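Local coordinates for protein catalase (Corynebacterium glutamicum, PDB 4B7H) that breaks down hydrogen peroxide to water and oxygen as a tetrameric heme catalase, which also binds NADPH and is inhibited by nitric oxide, at residues Q215-W225 with A425-D433; E257-N265 with F310-N318. All coordinates share one frame; numbering follows the deposited sequence. Where two conformers were deposited one is given.

Both interactions rest on the same antiparallel sheet, the curled barrel of the catalase fold, but at places whose centres lie 36 Å apart. Interaction 1 clamps a late, irregular loop onto a hairpin of the barrel; it is partly buried, and its loop also touches the three other subunits. Interaction 2 is more buried and joins a helix to the end of strand 305-314 within a short span of chain. The chemistry differs accordingly: in 215-225 with 425-433 a glutamine amide makes two clear hydrogen bonds to the loop backbone, whereas 257-265 with 310-318 combines aliphatic packing round Ile263 with a buried asparagine, Asn315, set against the last turn of the helix, and has no clear hydrogen bond across it.

Interaction 1 of 2, residues Q215-W225 with A425-D433; sequences QWINAEGKPVW and ADDIYVNPD
The β-hairpin of strands 214-217 and 223-232, part of the catalase β-barrel, is joined here to the loop 425-433 by the side chain of Gln215, which holds the backbone of Val430. The strands are connected through a type I turn from Asn218 to Gly221. Gln215 OE1 accepts a hydrogen bond from Val430 N (2.8 Å), and Gln215 NE2 returns one to Val430 O (2.9 Å, 167° at the hydrogen). Both acceptors are met on a lone pair in the carbonyl plane. By using both the N-H and the C=O of Val430, the amide pairs with it much as a residue of an antiparallel strand would. With CG anti to the backbone N (chi1 -163°) and the chain extended beyond it, Gln215 spans the gap to the loop. This grip fixes the rotation of its amide.

Val430 is the apolar centre of the contact. Its CG2 meets Ile217 CD1 at 3.8 Å, while Pro223 CG packs against its CB at 3.9 Å. Further along, Pro432 CD lies at the edge of the Trp225 indole, 4.1 Å from CZ2. The Tyr429 hydroxyl bonds to Gln346 of the same chain. Asn431 bonds to Asp438 and Leu439 of a second subunit, which places the loop at the tetramer interface. On one face of the Trp225 ring, towards its rim, sits Gln215 NE2, 3.1 Å above the plane.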
loop_
_atom_site.group_PDB
_atom_site.type_symbol
_atom_site.label_atom_id
_atom_site.label_comp_id
_atom_site.label_asym_id
_atom_site.label_seq_id
_atom_site.Cartn_x
_atom_site.Cartn_y
_atom_site.Cartn_z
ATOM N N GLN A 215 32.981 13.752 4.872
ATOM C CA GLN A 215 34.297 13.798 4.252
ATOM C C GLN A 215 34.230 14.567 2.934
ATOM O O GLN A 215 33.238 14.495 2.215
ATOM C CB GLN A 215 34.844 12.384 4.032
ATOM C CG GLN A 215 36.342 12.344 3.767
ATOM C CD GLN A 215 36.858 10.929 3.662
ATOM O OE1 GLN A 215 36.726 10.283 2.623
ATOM N NE2 GLN A 215 37.424 10.425 4.749
ATOM N N TRP A 216 35.279 15.333 2.652
ATOM C CA TRP A 216 35.463 15.967 1.357
ATOM C C TRP A 216 36.683 15.323 0.722
ATOM O O TRP A 216 37.689 15.071 1.402
ATOM C CB TRP A 216 35.696 17.470 1.512
ATOM C CG TRP A 216 34.455 18.314 1.496
ATOM C CD1 TRP A 216 33.160 17.881 1.448
ATOM C CD2 TRP A 216 34.398 19.747 1.515
ATOM N NE1 TRP A 216 32.302 18.958 1.438
ATOM C CE2 TRP A 216 33.038 20.115 1.474
ATOM C CE3 TRP A 216 35.371 20.757 1.558
ATOM C CZ2 TRP A 216 32.624 21.451 1.476
ATOM C CZ3 TRP A 216 34.965 22.078 1.563
ATOM C CH2 TRP A 216 33.603 22.417 1.522
ATOM N N ILE A 217 36.590 15.029 -0.568
ATOM C CA ILE A 217 37.720 14.465 -1.297
ATOM C C ILE A 217 37.982 15.331 -2.526
ATOM O O ILE A 217 37.047 15.672 -3.269
ATOM C CB ILE A 217 37.448 13.005 -1.720
ATOM C CG1 ILE A 217 37.055 12.148 -0.510
ATOM C CG2 ILE A 217 38.658 12.406 -2.397
ATOM C CD1 ILE A 217 36.930 10.665 -0.830
ATOM N N ASN A 218 39.245 15.704 -2.731
ATOM C CA ASN A 218 39.606 16.559 -3.862
ATOM C C ASN A 218 39.885 15.750 -5.137
ATOM O O ASN A 218 39.765 14.518 -5.142
ATOM C CB ASN A 218 40.757 17.528 -3.501
ATOM C CG ASN A 218 42.096 16.830 -3.301
ATOM O OD1 ASN A 218 42.260 15.663 -3.641
ATOM N ND2 ASN A 218 43.066 17.558 -2.755
ATOM N N ALA A 219 40.258 16.439 -6.212
ATOM C CA ALA A 219 40.454 15.788 -7.505
ATOM C C ALA A 219 41.575 14.757 -7.468
ATOM O O ALA A 219 41.569 13.799 -8.247
ATOM C CB ALA A 219 40.713 16.830 -8.587
ATOM N N GLU A 220 42.534 14.950 -6.567
ATOM C CA GLU A 220 43.676 14.048 -6.462
ATOM C C GLU A 220 43.382 12.867 -5.532
ATOM O O GLU A 220 44.204 11.960 -5.393
ATOM C CB GLU A 220 44.942 14.810 -6.026
ATOM C CG GLU A 220 44.959 15.266 -4.571
ATOM C CD GLU A 220 45.722 16.569 -4.344
ATOM O OE1 GLU A 220 46.015 17.281 -5.330
ATOM O OE2 GLU A 220 46.018 16.881 -3.168
ATOM N N GLY A 221 42.209 12.883 -4.897
ATOM C CA GLY A 221 41.776 11.778 -4.052
ATOM C C GLY A 221 42.131 11.912 -2.580
ATOM O O GLY A 221 41.993 10.958 -1.808
ATOM N N LYS A 222 42.593 13.094 -2.186
ATOM C CA LYS A 222 42.957 13.352 -0.799
ATOM C C LYS A 222 41.727 13.734 0.008
ATOM O O LYS A 222 40.967 14.611 -0.403
ATOM C CB LYS A 222 43.986 14.477 -0.726
ATOM C CG LYS A 222 44.335 14.922 0.689
ATOM C CD LYS A 222 45.416 15.987 0.658
ATOM C CE LYS A 222 45.493 16.750 1.967
ATOM N NZ LYS A 222 46.617 17.728 1.955
ATOM N N PRO A 223 41.523 13.075 1.159
ATOM C CA PRO A 223 40.358 13.363 2.001
ATOM C C PRO A 223 40.661 14.334 3.144
ATOM O O PRO A 223 41.777 14.359 3.662
ATOM C CB PRO A 223 40.039 11.991 2.587
ATOM C CG PRO A 223 41.407 11.375 2.786
ATOM C CD PRO A 223 42.251 11.878 1.623
ATOM N N VAL A 224 39.662 15.133 3.514
ATOM C CA VAL A 224 39.658 15.867 4.772
ATOM C C VAL A 224 38.298 15.644 5.434
ATOM O O VAL A 224 37.303 15.368 4.754
ATOM C CB VAL A 224 39.884 17.382 4.573
ATOM C CG1 VAL A 224 41.308 17.666 4.151
ATOM C CG2 VAL A 224 38.889 17.955 3.566
ATOM N N TRP A 225 38.245 15.747 6.758
ATOM C CA TRP A 225 36.969 15.660 7.457
ATOM C C TRP A 225 36.330 17.045 7.525
ATOM O O TRP A 225 37.032 18.045 7.710
ATOM C CB TRP A 225 37.161 15.087 8.859
ATOM C CG TRP A 225 37.784 13.709 8.892
ATOM C CD1 TRP A 225 39.030 13.378 9.370
ATOM C CD2 TRP A 225 37.192 12.479 8.437
ATOM N NE1 TRP A 225 39.242 12.024 9.242
ATOM C CE2 TRP A 225 38.132 11.451 8.668
ATOM C CE3 TRP A 225 35.960 12.149 7.849
ATOM C CZ2 TRP A 225 37.873 10.116 8.345
ATOM C CZ3 TRP A 225 35.708 10.826 7.532
ATOM C CH2 TRP A 225 36.656 9.825 7.781
ATOM N N ALA A 425 37.063 1.975 -1.305
ATOM C CA ALA A 425 35.785 2.560 -1.707
ATOM C C ALA A 425 35.691 4.017 -1.250
ATOM O O ALA A 425 34.897 4.349 -0.360
ATOM C CB ALA A 425 34.631 1.736 -1.144
ATOM N N ASP A 426 36.504 4.880 -1.859
ATOM C CA ASP A 426 36.594 6.283 -1.445
ATOM C C ASP A 426 35.283 7.053 -1.626
ATOM O O ASP A 426 35.041 8.045 -0.943
ATOM C CB ASP A 426 37.751 7.000 -2.166
ATOM C CG ASP A 426 37.583 7.024 -3.673
ATOM O OD1 ASP A 426 37.417 5.945 -4.270
ATOM O OD2 ASP A 426 37.627 8.125 -4.264
ATOM N N ASP A 427 34.443 6.593 -2.545
ATOM C CA ASP A 427 33.138 7.208 -2.771
ATOM C C ASP A 427 32.185 7.010 -1.594
ATOM O O ASP A 427 31.202 7.737 -1.467
ATOM C CB ASP A 427 32.516 6.596 -4.011
ATOM C CG ASP A 427 32.397 5.103 -3.897
ATOM O OD1 ASP A 427 33.436 4.419 -4.008
ATOM O OD2 ASP A 427 31.275 4.614 -3.655
ATOM N N ILE A 428 32.452 6.010 -0.759
ATOM C CA ILE A 428 31.730 5.868 0.498
ATOM C C ILE A 428 32.432 6.774 1.507
ATOM O O ILE A 428 31.864 7.780 1.937
ATOM C CB ILE A 428 31.646 4.391 0.940
ATOM C CG1 ILE A 428 31.089 3.541 -0.208
ATOM C CG2 ILE A 428 30.760 4.249 2.168
ATOM C CD1 ILE A 428 31.031 2.062 0.099
ATOM N N TYR A 429 33.669 6.421 1.854
ATOM C CA TYR A 429 34.624 7.351 2.476
ATOM C C TYR A 429 35.990 6.692 2.532
ATOM O O TYR A 429 36.095 5.460 2.524
ATOM C CB TYR A 429 34.209 7.838 3.884
ATOM C CG TYR A 429 33.982 6.765 4.930
ATOM C CD1 TYR A 429 32.798 6.041 4.957
ATOM C CD2 TYR A 429 34.925 6.506 5.915
ATOM C CE1 TYR A 429 32.560 5.074 5.919
ATOM C CE2 TYR A 429 34.699 5.535 6.890
ATOM C CZ TYR A 429 33.516 4.813 6.878
ATOM O OH TYR A 429 33.273 3.845 7.837
ATOM N N VAL A 430 37.038 7.508 2.556
ATOM C CA VAL A 430 38.367 6.986 2.851
ATOM C C VAL A 430 38.380 6.721 4.349
ATOM O O VAL A 430 38.309 7.656 5.158
ATOM C CB VAL A 430 39.483 7.980 2.495
ATOM C CG1 VAL A 430 40.848 7.364 2.795
ATOM C CG2 VAL A 430 39.396 8.375 1.030
ATOM N N ASN A 431 38.435 5.451 4.731
ATOM C CA ASN A 431 38.281 5.111 6.141
ATOM C C ASN A 431 39.551 5.344 6.949
ATOM O O ASN A 431 40.668 5.224 6.423
ATOM C CB ASN A 431 37.808 3.665 6.312
ATOM C CG ASN A 431 38.750 2.663 5.670
ATOM O OD1 ASN A 431 38.558 2.265 4.520
ATOM N ND2 ASN A 431 39.778 2.252 6.411
ATOM N N PRO A 432 39.380 5.692 8.230
ATOM C CA PRO A 432 40.507 5.686 9.158
ATOM C C PRO A 432 40.726 4.260 9.676
ATOM O O PRO A 432 40.088 3.326 9.192
ATOM C CB PRO A 432 40.015 6.596 10.279
ATOM C CG PRO A 432 38.546 6.313 10.338
ATOM C CD PRO A 432 38.126 6.102 8.888
ATOM N N ASP A 433 41.639 4.097 10.626
ATOM C CA ASP A 433 41.899 2.819 11.279
ATOM C C ASP A 433 40.594 2.334 11.919
ATOM O O ASP A 433 39.940 3.103 12.620
ATOM C CB ASP A 433 42.962 3.075 12.358
ATOM C CG ASP A 433 43.482 1.808 13.038
ATOM O OD1 ASP A 433 42.937 0.705 12.859
ATOM O OD2 ASP A 433 44.467 1.941 13.790
#

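Interaction 2 of 2, residues E257-N265 with F310-N318; sequences EDLYNAIEN and FILNRNPRN
Asn315, Ile263 and Leu312 bring the helix 254-264 against the end of strand 305-314. The short axes run 8.3 Å apart at their closest and cross at -78°, so the helix lies steeply across the strand. Ile263 divides its branches between two patches. Ile263 CG1, anti to the carbonyl carbon (chi1 -66°), carries CD1 of the same residue to Leu312 CB at 4.1 Å, while Ile263 CG2 rests on the backbone beyond, 3.8 Å from both Asn313 C and Arg314 N. The carbonyl O of Leu312 is buried here without a polar partner in the model, and Ile263 CG1 approaches it at 3.8 Å. Leu259 extends the apolar patch through its CD1, 4.2 Å from Leu312 CD1.

The Asn315 side chain lies alongside Ile263, pointing the other way, with its CG 3.8 Å from Ile263 CG2. It reaches the last turn of the helix, where its amide plane is nearly coplanar with the carboxylate of Glu264. Glu264 CG sits over one face of the Tyr260 ring, near its rim; the Tyr260 hydroxyl bonds to Lys167 of a third subunit. Leu312 also touches Leu103 and Val105 of strand 100-108. The strand 305-314 ends in a classic β-bulge, Asn313 and Arg314 both facing Phe77, and the helix packs over this irregular end of the catalase β-barrel.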
loop_
_atom_site.group_PDB
_atom_site.type_symbol
_atom_site.label_atom_id
_atom_site.label_comp_id
_atom_site.label_asym_id
_atom_site.label_seq_id
_atom_site.Cartn_x
_atom_site.Cartn_y
_atom_site.Cartn_z
ATOM N N GLU A 257 3.782 29.994 8.027
ATOM C CA GLU A 257 3.217 31.227 7.503
ATOM C C GLU A 257 4.290 32.303 7.369
ATOM O O GLU A 257 4.305 33.052 6.388
ATOM C CB GLU A 257 2.067 31.699 8.396
ATOM C CG GLU A 257 1.331 32.918 7.860
ATOM C CD GLU A 257 -0.106 33.003 8.344
ATOM O OE1 GLU A 257 -0.487 32.247 9.266
ATOM O OE2 GLU A 257 -0.862 33.825 7.793
ATOM N N ASP A 258 5.187 32.385 8.348
ATOM C CA ASP A 258 6.258 33.375 8.278
ATOM C C ASP A 258 7.130 33.201 7.037
ATOM O O ASP A 258 7.469 34.184 6.368
ATOM C CB ASP A 258 7.135 33.315 9.525
ATOM C CG ASP A 258 8.409 34.118 9.371
ATOM O OD1 ASP A 258 8.388 35.335 9.670
ATOM O OD2 ASP A 258 9.431 33.540 8.932
ATOM N N LEU A 259 7.508 31.962 6.736
ATOM C CA LEU A 259 8.396 31.735 5.597
ATOM C C LEU A 259 7.678 32.037 4.274
ATOM O O LEU A 259 8.261 32.678 3.382
ATOM C CB LEU A 259 8.988 30.316 5.613
ATOM C CG LEU A 259 9.944 30.001 4.455
ATOM C CD1 LEU A 259 11.193 30.880 4.516
ATOM C CD2 LEU A 259 10.321 28.533 4.449
ATOM N N TYR A 260 6.419 31.605 4.159
ATOM C CA TYR A 260 5.612 31.884 2.973
ATOM C C TYR A 260 5.521 33.392 2.749
ATOM O O TYR A 260 5.762 33.887 1.647
ATOM C CB TYR A 260 4.202 31.277 3.111
ATOM C CG TYR A 260 3.183 31.893 2.151
ATOM C CD1 TYR A 260 3.128 31.499 0.825
ATOM C CD2 TYR A 260 2.294 32.878 2.576
ATOM C CE1 TYR A 260 2.210 32.052 -0.069
ATOM C CE2 TYR A 260 1.380 33.448 1.701
ATOM C CZ TYR A 260 1.341 33.028 0.378
ATOM O OH TYR A 260 0.434 33.590 -0.493
ATOM N N ASN A 261 5.157 34.112 3.802
ATOM C CA ASN A 261 4.991 35.557 3.713
ATOM C C ASN A 261 6.298 36.278 3.381
ATOM O O ASN A 261 6.308 37.201 2.568
ATOM C CB ASN A 261 4.407 36.112 5.015
ATOM C CG ASN A 261 2.922 35.829 5.168
ATOM O OD1 ASN A 261 2.210 35.629 4.188
ATOM N ND2 ASN A 261 2.445 35.837 6.407
ATOM N N ALA A 262 7.400 35.854 3.997
ATOM C CA ALA A 262 8.693 36.494 3.753
ATOM C C ALA A 262 9.048 36.404 2.276
ATOM O O ALA A 262 9.447 37.390 1.644
ATOM C CB ALA A 262 9.778 35.853 4.594
ATOM N N ILE A 263 8.882 35.220 1.709
ATOM C CA ILE A 263 9.236 35.031 0.311
ATOM C C ILE A 263 8.266 35.763 -0.623
ATOM O O ILE A 263 8.695 36.369 -1.610
ATOM C CB ILE A 263 9.376 33.539 -0.037
ATOM C CG1 ILE A 263 10.575 32.968 0.717
ATOM C CG2 ILE A 263 9.540 33.335 -1.545
ATOM C CD1 ILE A 263 10.723 31.489 0.578
ATOM N N GLU A 264 6.973 35.737 -0.295
ATOM C CA GLU A 264 5.977 36.453 -1.094
ATOM C C GLU A 264 6.258 37.957 -1.122
ATOM O O GLU A 264 6.005 38.633 -2.128
ATOM C CB GLU A 264 4.568 36.200 -0.548
ATOM C CG GLU A 264 4.002 34.833 -0.874
ATOM C CD GLU A 264 3.874 34.592 -2.372
ATOM O OE1 GLU A 264 3.232 35.424 -3.047
ATOM O OE2 GLU A 264 4.424 33.576 -2.875
ATOM N N ASN A 265 6.799 38.469 -0.019
ATOM C CA ASN A 265 7.065 39.896 0.124
ATOM C C ASN A 265 8.442 40.302 -0.389
ATOM O O ASN A 265 8.808 41.471 -0.333
ATOM C CB ASN A 265 6.908 40.331 1.586
ATOM C CG ASN A 265 5.490 40.176 2.093
ATOM O OD1 ASN A 265 4.535 40.172 1.316
ATOM N ND2 ASN A 265 5.344 40.050 3.409
ATOM N N PHE A 310 23.458 30.658 0.514
ATOM C CA PHE A 310 22.250 30.277 -0.204
ATOM C C PHE A 310 21.101 31.204 0.170
ATOM O O PHE A 310 21.096 31.817 1.244
ATOM C CB PHE A 310 21.908 28.775 -0.073
ATOM C CG PHE A 310 21.432 28.345 1.291
ATOM C CD1 PHE A 310 20.118 28.566 1.687
ATOM C CD2 PHE A 310 22.283 27.657 2.151
ATOM C CE1 PHE A 310 19.668 28.140 2.928
ATOM C CE2 PHE A 310 21.844 27.232 3.400
ATOM C CZ PHE A 310 20.535 27.478 3.788
ATOM N N ILE A 311 20.155 31.332 -0.752
ATOM C CA ILE A 311 19.041 32.256 -0.623
ATOM C C ILE A 311 17.754 31.513 -0.956
ATOM O O ILE A 311 17.739 30.663 -1.851
ATOM C CB ILE A 311 19.249 33.488 -1.554
ATOM C CG1 ILE A 311 18.126 34.514 -1.397
ATOM C CG2 ILE A 311 19.446 33.060 -3.016
ATOM C CD1 ILE A 311 18.415 35.840 -2.099
ATOM N N LEU A 312 16.690 31.791 -0.207
ATOM C CA LEU A 312 15.398 31.176 -0.495
ATOM C C LEU A 312 14.541 32.221 -1.197
ATOM O O LEU A 312 14.154 33.228 -0.584
ATOM C CB LEU A 312 14.712 30.693 0.785
ATOM C CG LEU A 312 15.542 29.746 1.657
ATOM C CD1 LEU A 312 14.749 29.302 2.887
ATOM C CD2 LEU A 312 16.017 28.543 0.851
ATOM N N ASN A 313 14.258 31.994 -2.478
ATOM C CA ASN A 313 13.544 32.996 -3.268
ATOM C C ASN A 313 12.325 32.488 -4.041
ATOM O O ASN A 313 11.809 33.189 -4.907
ATOM C CB ASN A 313 14.508 33.737 -4.214
ATOM C CG ASN A 313 15.142 32.818 -5.253
ATOM O OD1 ASN A 313 14.806 31.630 -5.352
ATOM N ND2 ASN A 313 16.064 33.369 -6.040
ATOM N N ARG A 314 11.856 31.285 -3.724
ATOM C CA ARG A 314 10.706 30.735 -4.427
ATOM C C ARG A 314 9.866 29.881 -3.493
ATOM O O ARG A 314 10.364 28.914 -2.908
ATOM C CB ARG A 314 11.180 29.912 -5.631
ATOM C CG ARG A 314 10.080 29.072 -6.311
ATOM C CD ARG A 314 9.041 29.933 -7.049
ATOM N NE ARG A 314 9.678 30.693 -8.120
ATOM C CZ ARG A 314 9.794 32.017 -8.147
ATOM N NH1 ARG A 314 9.267 32.759 -7.180
ATOM N NH2 ARG A 314 10.424 32.603 -9.160
ATOM N N ASN A 315 8.593 30.236 -3.351
ATOM C CA ASN A 315 7.651 29.407 -2.617
ATOM C C ASN A 315 7.266 28.206 -3.477
ATOM O O ASN A 315 7.311 28.283 -4.711
ATOM C CB ASN A 315 6.389 30.203 -2.270
ATOM C CG ASN A 315 6.556 31.074 -1.033
ATOM O OD1 ASN A 315 6.042 32.198 -0.968
ATOM N ND2 ASN A 315 7.262 30.554 -0.043
ATOM N N PRO A 316 6.883 27.087 -2.840
ATOM C CA PRO A 316 6.372 25.983 -3.665
ATOM C C PRO A 316 5.123 26.394 -4.462
ATOM O O PRO A 316 4.391 27.298 -4.045
ATOM C CB PRO A 316 5.992 24.917 -2.628
ATOM C CG PRO A 316 5.781 25.666 -1.353
ATOM C CD PRO A 316 6.729 26.832 -1.396
ATOM N N ARG A 317 4.890 25.733 -5.592
ATOM C CA ARG A 317 3.648 25.907 -6.342
ATOM C C ARG A 317 2.505 25.139 -5.680
ATOM O O ARG A 317 1.367 25.601 -5.674
ATOM C CB ARG A 317 3.802 25.403 -7.777
ATOM C CG ARG A 317 5.016 25.907 -8.527
ATOM C CD ARG A 317 4.890 27.352 -8.918
ATOM N NE ARG A 317 5.891 27.730 -9.916
ATOM C CZ ARG A 317 6.420 28.944 -10.011
ATOM N NH1 ARG A 317 6.052 29.894 -9.161
ATOM N NH2 ARG A 317 7.322 29.208 -10.947
ATOM N N ASN A 318 2.812 23.957 -5.144
ATOM C CA ASN A 318 1.815 23.111 -4.494
ATOM C C ASN A 318 2.494 22.422 -3.316
ATOM O O ASN A 318 3.454 21.668 -3.503
ATOM C CB ASN A 318 1.218 22.091 -5.484
ATOM C CG ASN A 318 0.190 21.164 -4.839
ATOM O OD1 ASN A 318 0.517 20.399 -3.932
ATOM N ND2 ASN A 318 -1.052 21.211 -5.322
#